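Local coordinates for protein N-alpha-acetyltransferase 35, NatC auxiliary subunit (Saccharomyces cerevisiae, PDB 6YGA) that serves as the auxiliary subunit of the yeast NatC complex, which acetylates the N-terminal methionine of the L-A virus Gag protein, at residues L200-L204 and L224-I228; C229-L233 and H246-L250; L553-Q558 and F632-V637. All blocks are in the same frame, centred on the assembly; numbering follows the deposited sequence.

Contact 1. Residues L200-L204 and L224-I228; sequences LTESL and LKIII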
loop_
_atom_site.group_PDB
_atom_site.type_symbol
_atom_site.label_atom_id
_atom_site.label_comp_id
_atom_site.label_asym_id
_atom_site.label_seq_id
_atom_site.Cartn_x
_atom_site.Cartn_y
_atom_site.Cartn_z
ATOM N N LEU B 200 13.286 29.536 -15.663
ATOM C CA LEU B 200 14.274 28.489 -15.899
ATOM C C LEU B 200 14.989 28.692 -17.230
ATOM O O LEU B 200 16.185 28.399 -17.349
ATOM C CB LEU B 200 13.597 27.119 -15.854
ATOM C CG LEU B 200 13.003 26.704 -14.508
ATOM C CD1 LEU B 200 11.896 25.675 -14.688
ATOM C CD2 LEU B 200 14.094 26.162 -13.601
ATOM N N THR B 201 14.275 29.188 -18.242
ATOM C CA THR B 201 14.914 29.476 -19.522
ATOM C C THR B 201 15.907 30.626 -19.395
ATOM O O THR B 201 17.005 30.568 -19.960
ATOM C CB THR B 201 13.853 29.787 -20.581
ATOM O OG1 THR B 201 13.156 28.584 -20.928
ATOM C CG2 THR B 201 14.486 30.375 -21.836
ATOM N N GLU B 202 15.545 31.671 -18.647
ATOM C CA GLU B 202 16.454 32.799 -18.457
ATOM C C GLU B 202 17.734 32.369 -17.751
ATOM O O GLU B 202 18.827 32.838 -18.091
ATOM C CB GLU B 202 15.758 33.912 -17.675
ATOM C CG GLU B 202 14.652 34.617 -18.444
ATOM C CD GLU B 202 13.931 35.657 -17.610
ATOM O OE1 GLU B 202 14.371 35.918 -16.470
ATOM O OE2 GLU B 202 12.921 36.212 -18.093
ATOM N N SER B 203 17.623 31.480 -16.760
ATOM C CA SER B 203 18.823 30.947 -16.127
ATOM C C SER B 203 19.625 30.089 -17.096
ATOM O O SER B 203 20.856 30.029 -16.992
ATOM C CB SER B 203 18.459 30.142 -14.880
ATOM O OG SER B 203 17.995 30.989 -13.844
ATOM N N LEU B 204 18.956 29.426 -18.042
ATOM C CA LEU B 204 19.681 28.663 -19.052
ATOM C C LEU B 204 20.518 29.579 -19.932
ATOM O O LEU B 204 21.669 29.260 -20.251
ATOM C CB LEU B 204 18.709 27.841 -19.903
ATOM C CG LEU B 204 18.723 26.323 -19.699
ATOM C CD1 LEU B 204 17.897 25.632 -20.773
ATOM C CD2 LEU B 204 20.149 25.785 -19.677
ATOM N N LEU B 224 18.991 21.995 -15.230
ATOM C CA LEU B 224 17.999 23.023 -15.524
ATOM C C LEU B 224 16.957 22.523 -16.520
ATOM O O LEU B 224 15.758 22.771 -16.350
ATOM C CB LEU B 224 18.692 24.278 -16.055
ATOM C CG LEU B 224 18.178 25.620 -15.534
ATOM C CD1 LEU B 224 18.331 25.688 -14.039
ATOM C CD2 LEU B 224 18.933 26.758 -16.167
ATOM N N LYS B 225 17.393 21.816 -17.564
ATOM C CA LYS B 225 16.445 21.314 -18.556
ATOM C C LYS B 225 15.581 20.200 -17.979
ATOM O O LYS B 225 14.409 20.064 -18.350
ATOM C CB LYS B 225 17.183 20.825 -19.799
ATOM C CG LYS B 225 17.916 21.904 -20.577
ATOM C CD LYS B 225 18.547 21.322 -21.833
ATOM C CE LYS B 225 19.167 22.406 -22.700
ATOM N NZ LYS B 225 19.753 21.855 -23.955
ATOM N N ILE B 226 16.146 19.388 -17.081
ATOM C CA ILE B 226 15.361 18.354 -16.408
ATOM C C ILE B 226 14.232 18.990 -15.607
ATOM O O ILE B 226 13.078 18.548 -15.664
ATOM C CB ILE B 226 16.265 17.481 -15.515
ATOM C CG1 ILE B 226 17.093 16.509 -16.357
ATOM C CG2 ILE B 226 15.441 16.711 -14.495
ATOM C CD1 ILE B 226 17.980 15.597 -15.530
ATOM N N ILE B 227 14.547 20.053 -14.863
ATOM C CA ILE B 227 13.532 20.735 -14.065
ATOM C C ILE B 227 12.428 21.286 -14.960
ATOM O O ILE B 227 11.241 21.214 -14.620
ATOM C CB ILE B 227 14.182 21.836 -13.206
ATOM C CG1 ILE B 227 15.179 21.214 -12.222
ATOM C CG2 ILE B 227 13.127 22.635 -12.454
ATOM C CD1 ILE B 227 15.848 22.210 -11.298
ATOM N N ILE B 228 12.798 21.826 -16.126
ATOM C CA ILE B 228 11.803 22.313 -17.081
ATOM C C ILE B 228 10.864 21.185 -17.497
ATOM O O ILE B 228 9.646 21.375 -17.598
ATOM C CB ILE B 228 12.498 22.951 -18.298
ATOM C CG1 ILE B 228 13.159 24.272 -17.897
ATOM C CG2 ILE B 228 11.513 23.154 -19.443
ATOM C CD1 ILE B 228 13.845 24.990 -19.037
#

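Contact 2. Residues C229-L233 and H246-L250; sequences CLVHL and HLDEL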
loop_
_atom_site.group_PDB
_atom_site.type_symbol
_atom_site.label_atom_id
_atom_site.label_comp_id
_atom_site.label_asym_id
_atom_site.label_seq_id
_atom_site.Cartn_x
_atom_site.Cartn_y
_atom_site.Cartn_z
ATOM N N CYS B 229 11.413 19.992 -17.733
ATOM C CA CYS B 229 10.579 18.858 -18.117
ATOM C C CYS B 229 9.628 18.460 -16.995
ATOM O O CYS B 229 8.470 18.109 -17.253
ATOM C CB CYS B 229 11.458 17.675 -18.518
ATOM S SG CYS B 229 12.496 17.978 -19.965
ATOM N N LEU B 230 10.094 18.503 -15.744
ATOM C CA LEU B 230 9.226 18.141 -14.627
ATOM C C LEU B 230 8.093 19.146 -14.466
ATOM O O LEU B 230 6.977 18.776 -14.084
ATOM C CB LEU B 230 10.039 18.035 -13.334
ATOM C CG LEU B 230 11.127 16.957 -13.282
ATOM C CD1 LEU B 230 12.049 17.164 -12.085
ATOM C CD2 LEU B 230 10.502 15.574 -13.245
ATOM N N VAL B 231 8.365 20.424 -14.745
ATOM C CA VAL B 231 7.322 21.441 -14.682
ATOM C C VAL B 231 6.276 21.211 -15.766
ATOM O O VAL B 231 5.098 21.546 -15.589
ATOM C CB VAL B 231 7.957 22.842 -14.783
ATOM C CG1 VAL B 231 6.886 23.917 -14.826
ATOM C CG2 VAL B 231 8.900 23.074 -13.614
ATOM N N HIS B 232 6.673 20.614 -16.885
ATOM C CA HIS B 232 5.760 20.360 -17.990
ATOM C C HIS B 232 4.883 19.133 -17.780
ATOM O O HIS B 232 4.085 18.814 -18.667
ATOM C CB HIS B 232 6.543 20.198 -19.291
ATOM C CG HIS B 232 6.816 21.490 -19.995
ATOM N ND1 HIS B 232 5.861 22.144 -20.741
ATOM C CD2 HIS B 232 7.938 22.244 -20.071
ATOM C CE1 HIS B 232 6.381 23.249 -21.245
ATOM N NE2 HIS B 232 7.640 23.333 -20.855
ATOM N N LEU B 233 5.008 18.437 -16.649
ATOM C CA LEU B 233 4.218 17.225 -16.455
ATOM C C LEU B 233 2.741 17.538 -16.272
ATOM O O LEU B 233 1.892 16.675 -16.519
ATOM C CB LEU B 233 4.737 16.427 -15.260
ATOM C CG LEU B 233 6.014 15.615 -15.494
ATOM C CD1 LEU B 233 6.456 14.921 -14.211
ATOM C CD2 LEU B 233 5.801 14.608 -16.609
ATOM N N HIS B 246 8.860 16.623 -24.166
ATOM C CA HIS B 246 9.486 16.880 -22.873
ATOM C C HIS B 246 9.818 15.586 -22.139
ATOM O O HIS B 246 10.829 15.517 -21.431
ATOM C CB HIS B 246 8.577 17.764 -22.018
ATOM C CG HIS B 246 8.498 19.183 -22.489
ATOM N ND1 HIS B 246 7.427 19.677 -23.204
ATOM C CD2 HIS B 246 9.364 20.215 -22.348
ATOM C CE1 HIS B 246 7.635 20.952 -23.480
ATOM N NE2 HIS B 246 8.804 21.302 -22.973
ATOM N N LEU B 247 8.991 14.552 -22.297
ATOM C CA LEU B 247 9.304 13.272 -21.671
ATOM C C LEU B 247 10.541 12.644 -22.297
ATOM O O LEU B 247 11.350 12.027 -21.595
ATOM C CB LEU B 247 8.111 12.326 -21.777
ATOM C CG LEU B 247 6.904 12.740 -20.937
ATOM C CD1 LEU B 247 5.675 11.927 -21.309
ATOM C CD2 LEU B 247 7.222 12.596 -19.458
ATOM N N ASP B 248 10.702 12.784 -23.616
ATOM C CA ASP B 248 11.907 12.273 -24.263
ATOM C C ASP B 248 13.132 13.087 -23.861
ATOM O O ASP B 248 14.209 12.524 -23.639
ATOM C CB ASP B 248 11.741 12.270 -25.786
ATOM C CG ASP B 248 10.752 11.216 -26.278
ATOM O OD1 ASP B 248 10.601 10.165 -25.619
ATOM O OD2 ASP B 248 10.133 11.438 -27.341
ATOM N N GLU B 249 12.987 14.412 -23.759
ATOM C CA GLU B 249 14.099 15.243 -23.302
ATOM C C GLU B 249 14.503 14.883 -21.879
ATOM O O GLU B 249 15.693 14.895 -21.541
ATOM C CB GLU B 249 13.727 16.724 -23.383
ATOM C CG GLU B 249 13.408 17.218 -24.777
ATOM C CD GLU B 249 12.935 18.656 -24.782
ATOM O OE1 GLU B 249 13.340 19.417 -23.877
ATOM O OE2 GLU B 249 12.152 19.022 -25.682
ATOM N N LEU B 250 13.524 14.562 -21.031
ATOM C CA LEU B 250 13.833 14.165 -19.662
ATOM C C LEU B 250 14.677 12.898 -19.637
ATOM O O LEU B 250 15.584 12.764 -18.806
ATOM C CB LEU B 250 12.539 13.970 -18.873
ATOM C CG LEU B 250 12.669 13.453 -17.439
ATOM C CD1 LEU B 250 13.538 14.383 -16.608
ATOM C CD2 LEU B 250 11.296 13.287 -16.807
#

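Contact 3. Residues L553-Q558 and F632-V637; sequences LIEVFQ and FIETEV. With EDO (1,2-ethanediol), chain Y.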
loop_
_atom_site.group_PDB
_atom_site.type_symbol
_atom_site.label_atom_id
_atom_site.label_comp_id
_atom_site.label_asym_id
_atom_site.label_seq_id
_atom_site.Cartn_x
_atom_site.Cartn_y
_atom_site.Cartn_z
ATOM N N LEU B 553 -5.261 -26.945 -11.598
ATOM C CA LEU B 553 -5.317 -28.396 -11.459
ATOM C C LEU B 553 -3.922 -28.973 -11.278
ATOM O O LEU B 553 -3.703 -29.851 -10.436
ATOM C CB LEU B 553 -6.007 -29.012 -12.675
ATOM C CG LEU B 553 -6.432 -30.477 -12.572
ATOM C CD1 LEU B 553 -7.188 -30.715 -11.275
ATOM C CD2 LEU B 553 -7.294 -30.865 -13.768
ATOM N N ILE B 554 -2.960 -28.486 -12.065
ATOM C CA ILE B 554 -1.579 -28.934 -11.921
ATOM C C ILE B 554 -1.088 -28.696 -10.500
ATOM O O ILE B 554 -0.422 -29.551 -9.905
ATOM C CB ILE B 554 -0.689 -28.233 -12.962
ATOM C CG1 ILE B 554 -0.959 -28.819 -14.348
ATOM C CG2 ILE B 554 0.785 -28.343 -12.584
ATOM C CD1 ILE B 554 -0.363 -28.024 -15.473
ATOM N N GLU B 555 -1.434 -27.543 -9.923
ATOM C CA GLU B 555 -1.059 -27.265 -8.540
ATOM C C GLU B 555 -1.758 -28.213 -7.571
ATOM O O GLU B 555 -1.143 -28.692 -6.611
ATOM C CB GLU B 555 -1.382 -25.810 -8.203
ATOM C CG GLU B 555 -0.592 -24.787 -9.014
ATOM C CD GLU B 555 0.764 -24.466 -8.406
ATOM O OE1 GLU B 555 1.339 -25.327 -7.706
ATOM O OE2 GLU B 555 1.253 -23.339 -8.621
ATOM N N VAL B 556 -3.042 -28.499 -7.810
ATOM C CA VAL B 556 -3.788 -29.404 -6.936
ATOM C C VAL B 556 -3.178 -30.804 -6.966
ATOM O O VAL B 556 -2.987 -31.438 -5.922
ATOM C CB VAL B 556 -5.278 -29.420 -7.329
ATOM C CG1 VAL B 556 -6.016 -30.551 -6.624
ATOM C CG2 VAL B 556 -5.928 -28.081 -6.998
ATOM N N PHE B 557 -2.854 -31.303 -8.162
ATOM C CA PHE B 557 -2.195 -32.604 -8.260
ATOM C C PHE B 557 -0.855 -32.605 -7.531
ATOM O O PHE B 557 -0.524 -33.567 -6.828
ATOM C CB PHE B 557 -2.001 -32.993 -9.726
ATOM C CG PHE B 557 -3.152 -33.757 -10.310
ATOM C CD1 PHE B 557 -3.390 -35.069 -9.937
ATOM C CD2 PHE B 557 -3.990 -33.167 -11.241
ATOM C CE1 PHE B 557 -4.447 -35.778 -10.477
ATOM C CE2 PHE B 557 -5.048 -33.870 -11.785
ATOM C CZ PHE B 557 -5.276 -35.178 -11.402
ATOM N N GLN B 558 -0.071 -31.537 -7.690
ATOM C CA GLN B 558 1.216 -31.445 -7.008
ATOM C C GLN B 558 1.039 -31.520 -5.497
ATOM O O GLN B 558 1.782 -32.229 -4.807
ATOM C CB GLN B 558 1.919 -30.148 -7.405
ATOM C CG GLN B 558 3.316 -30.003 -6.839
ATOM C CD GLN B 558 4.280 -31.011 -7.425
ATOM O OE1 GLN B 558 4.931 -30.747 -8.436
ATOM N NE2 GLN B 558 4.377 -32.176 -6.792
ATOM N N PHE B 632 0.128 -36.718 -15.861
ATOM C CA PHE B 632 -0.813 -35.639 -16.140
ATOM C C PHE B 632 -0.140 -34.277 -16.028
ATOM O O PHE B 632 -0.369 -33.396 -16.866
ATOM C CB PHE B 632 -2.016 -35.716 -15.200
ATOM C CG PHE B 632 -2.924 -34.524 -15.292
ATOM C CD1 PHE B 632 -3.936 -34.481 -16.235
ATOM C CD2 PHE B 632 -2.756 -33.440 -14.446
ATOM C CE1 PHE B 632 -4.765 -33.383 -16.329
ATOM C CE2 PHE B 632 -3.581 -32.339 -14.539
ATOM C CZ PHE B 632 -4.589 -32.313 -15.481
ATOM N N ILE B 633 0.685 -34.082 -14.994
ATOM C CA ILE B 633 1.359 -32.800 -14.799
ATOM C C ILE B 633 2.249 -32.477 -15.993
ATOM O O ILE B 633 2.201 -31.371 -16.544
ATOM C CB ILE B 633 2.158 -32.812 -13.482
ATOM C CG1 ILE B 633 1.209 -32.728 -12.285
ATOM C CG2 ILE B 633 3.177 -31.678 -13.451
ATOM C CD1 ILE B 633 1.914 -32.662 -10.948
ATOM N N GLU B 634 3.064 -33.444 -16.421
ATOM C CA GLU B 634 3.950 -33.217 -17.559
ATOM C C GLU B 634 3.159 -33.016 -18.846
ATOM O O GLU B 634 3.494 -32.144 -19.656
ATOM C CB GLU B 634 4.927 -34.384 -17.708
ATOM C CG GLU B 634 5.713 -34.704 -16.447
ATOM C CD GLU B 634 6.704 -35.833 -16.648
ATOM O OE1 GLU B 634 7.085 -36.089 -17.808
ATOM O OE2 GLU B 634 7.101 -36.464 -15.647
ATOM N N THR B 635 2.108 -33.814 -19.053
ATOM C CA THR B 635 1.323 -33.698 -20.278
ATOM C C THR B 635 0.567 -32.377 -20.321
ATOM O O THR B 635 0.542 -31.697 -21.354
ATOM C CB THR B 635 0.356 -34.876 -20.396
ATOM O OG1 THR B 635 1.103 -36.094 -20.489
ATOM C CG2 THR B 635 -0.515 -34.734 -21.633
ATOM N N GLU B 636 -0.048 -31.991 -19.199
ATOM C CA GLU B 636 -0.834 -30.763 -19.167
ATOM C C GLU B 636 0.050 -29.524 -19.246
ATOM O O GLU B 636 -0.362 -28.510 -19.821
ATOM C CB GLU B 636 -1.697 -30.727 -17.905
ATOM C CG GLU B 636 -2.829 -29.716 -17.956
ATOM C CD GLU B 636 -3.883 -30.067 -18.993
ATOM O OE1 GLU B 636 -3.896 -31.218 -19.478
ATOM O OE2 GLU B 636 -4.703 -29.186 -19.321
ATOM N N VAL B 637 1.264 -29.583 -18.690
ATOM C CA VAL B 637 2.181 -28.454 -18.815
ATOM C C VAL B 637 2.493 -28.185 -20.282
ATOM O O VAL B 637 2.457 -27.035 -20.735
ATOM C CB VAL B 637 3.458 -28.698 -17.986
ATOM C CG1 VAL B 637 4.595 -27.829 -18.490
ATOM C CG2 VAL B 637 3.193 -28.401 -16.516
HETATM C C1 EDO Y . -5.727 -25.399 -22.113
HETATM O O1 EDO Y . -5.603 -23.983 -22.280
HETATM C C2 EDO Y . -4.384 -26.004 -21.724
HETATM O O2 EDO Y . -4.496 -27.431 -21.775
#

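Contact 1. Residues L200-L204 and L224-I228
Leu224 pushes its CD2 methyl into the groove between Leu200 and Leu204, one turn apart on the facing helix. The methyl beds down on backbone as much as on side chain: Leu224 CD2 lies 3.3 Å from Leu204 N and 3.4 Å from Leu200 O, the two atoms that pair in the helical hydrogen bond there. Ser203 CB and Leu204 CG wall the hollow, the latter 3.6 Å from Leu224 CD2. Leu204 and Leu224 run past each other in opposite directions, and the same holds for Leu200 and Ile228. Helices 193-209 and 215-231 make an antiparallel helical hairpin at this point, with local axes 9.9 Å apart and 164° between their directions. Ile228 CG1 is anti to the carbonyl carbon (chi1 -70°), which lays it against Leu200 CB at 3.5 Å. Leu200 in turn spreads its two methyls over Ile227 CG2, nearly at right angles to that side chain. Leu204 CD1 rests 3.7 Å from CG on the aliphatic stem of Lys225, whose extended chain it crosses almost perpendicularly. Helix 142-167 packs on Leu200, Leu224 and Ile227, and Ser203 OG turns to it to hydrogen-bond Ser150 OG.

Contact 2. Residues C229-L233 and H246-L250
His232 and His246 lay their imidazoles face to face, with centroids 3.5 Å apart and planes only 17° from parallel. The stack belongs to a helix-to-helix turn of an all-helical region: it joins segment 229-233, carried by helix 215-231, to the start of helix 245-260, to which the chain returns through a connection that holds the short helix 235-238. The rings lie almost squarely over each other. Nearest are His246 NE2, over one face of His232, and His232 CD2, over one face of His246. His232 CB also lies over the face of the His246 ring in a CH-pi contact, 4.0 Å from its centroid and 16° off its normal. Although the NE2 atoms of His232 and His246 approach to 3.2 Å, the angle is poor for a hydrogen bond, and the meeting is one of ring surfaces. The His232 ring has its polar tie at its other nitrogen, ND1, which is hydrogen-bonded to Asp235 OD2; this would help to fix the ring's rotation, and the nearby carboxylate may bias its protonation.

Deeper in, Cys229 points toward the opposing helix. Its CB meets Leu250 CB at 3.9 Å, while SG, anti to the carbonyl carbon (chi1 -63°), reaches over the first turn of helix 245-260 and touches Glu249 CB as well. Leu233 and Leu247 set their chains nearly at right angles, although neither leaves its backbone aimed at its partner. Helix 298-311 backs this layer, with Val307 and Leu311 against Leu247 and Phe300 against Leu230. The leucine pair itself closes through single methyl groups, Leu233 CD2 to Leu247 CD2 at 3.8 Å.

Contact 3. Residues L553-Q558 and F632-V637
Phe557 and Phe632 bring their rings together obliquely, centroids 4.7 Å apart and planes at 44°. The ring bond CD2-CE2 of Phe557 comes nearest, its CD2 lying 3.4 Å from Phe632 CE2, and Phe557 CE2 is over one face of the Phe632 ring. Phe632 swings out to this position with CG anti to the backbone N (chi1 171°). Phe613 adds an edge-to-face partner to Phe557, widening the aromatic group.

Aliphatic packing fills in around the rings. Leu553 reaches across Phe632 at about a right angle, its CD2 3.5 Å from Phe632 CZ. Ile554 is a knob held in a hole formed by Phe632, Ile633, Glu636 and Val637, its CD1 touching Val637 CG2 at 3.7 Å and Glu636 CB. Ile633 answers from the other helix, placing CD1 4.0 Å from Gln558 N.

Glu636 has its polar partners outside the two segments. Its methylene groups pack on Ile554, but the chain bends at chi2 and carries OE2 off to Ser550 OG and to a 1,2-ethanediol, probably from crystallisation, whose O2 donates to Glu636 OE2 at 3.0 Å.

Where they meet, the 553-558 and 632-637 segments of helices 511-564 and 619-653 run antiparallel at 164° with local axes 10.0 Å apart: an antiparallel helix pair with knob-into-hole seating of Ile554, inside the NAA35-like range related to TPR repeats.

Contacts 1 and 2 are neighbours that share helix 215-231: residues 224-228 pack against helix 193-209, and residues 229-233 meet helix 245-260. Their centres lie 11 Å apart and they touch directly, through Ile226 CG2 and Leu250 CD1 at 3.7 Å and through Leu200 CD1 and Val231 CG2 at 4.1 Å, so helices 193-209, 215-231 and 245-260 pack together. Contact 3 stands on the opposite side of the chain's centre, its nearest atoms about 43 Å from contact 1 and 38 Å from contact 2. The bound 1,2-ethanediol, probably from the crystallisation liquor, sits at contact 3 alone. None of the three is touched by another protein chain of the assembly.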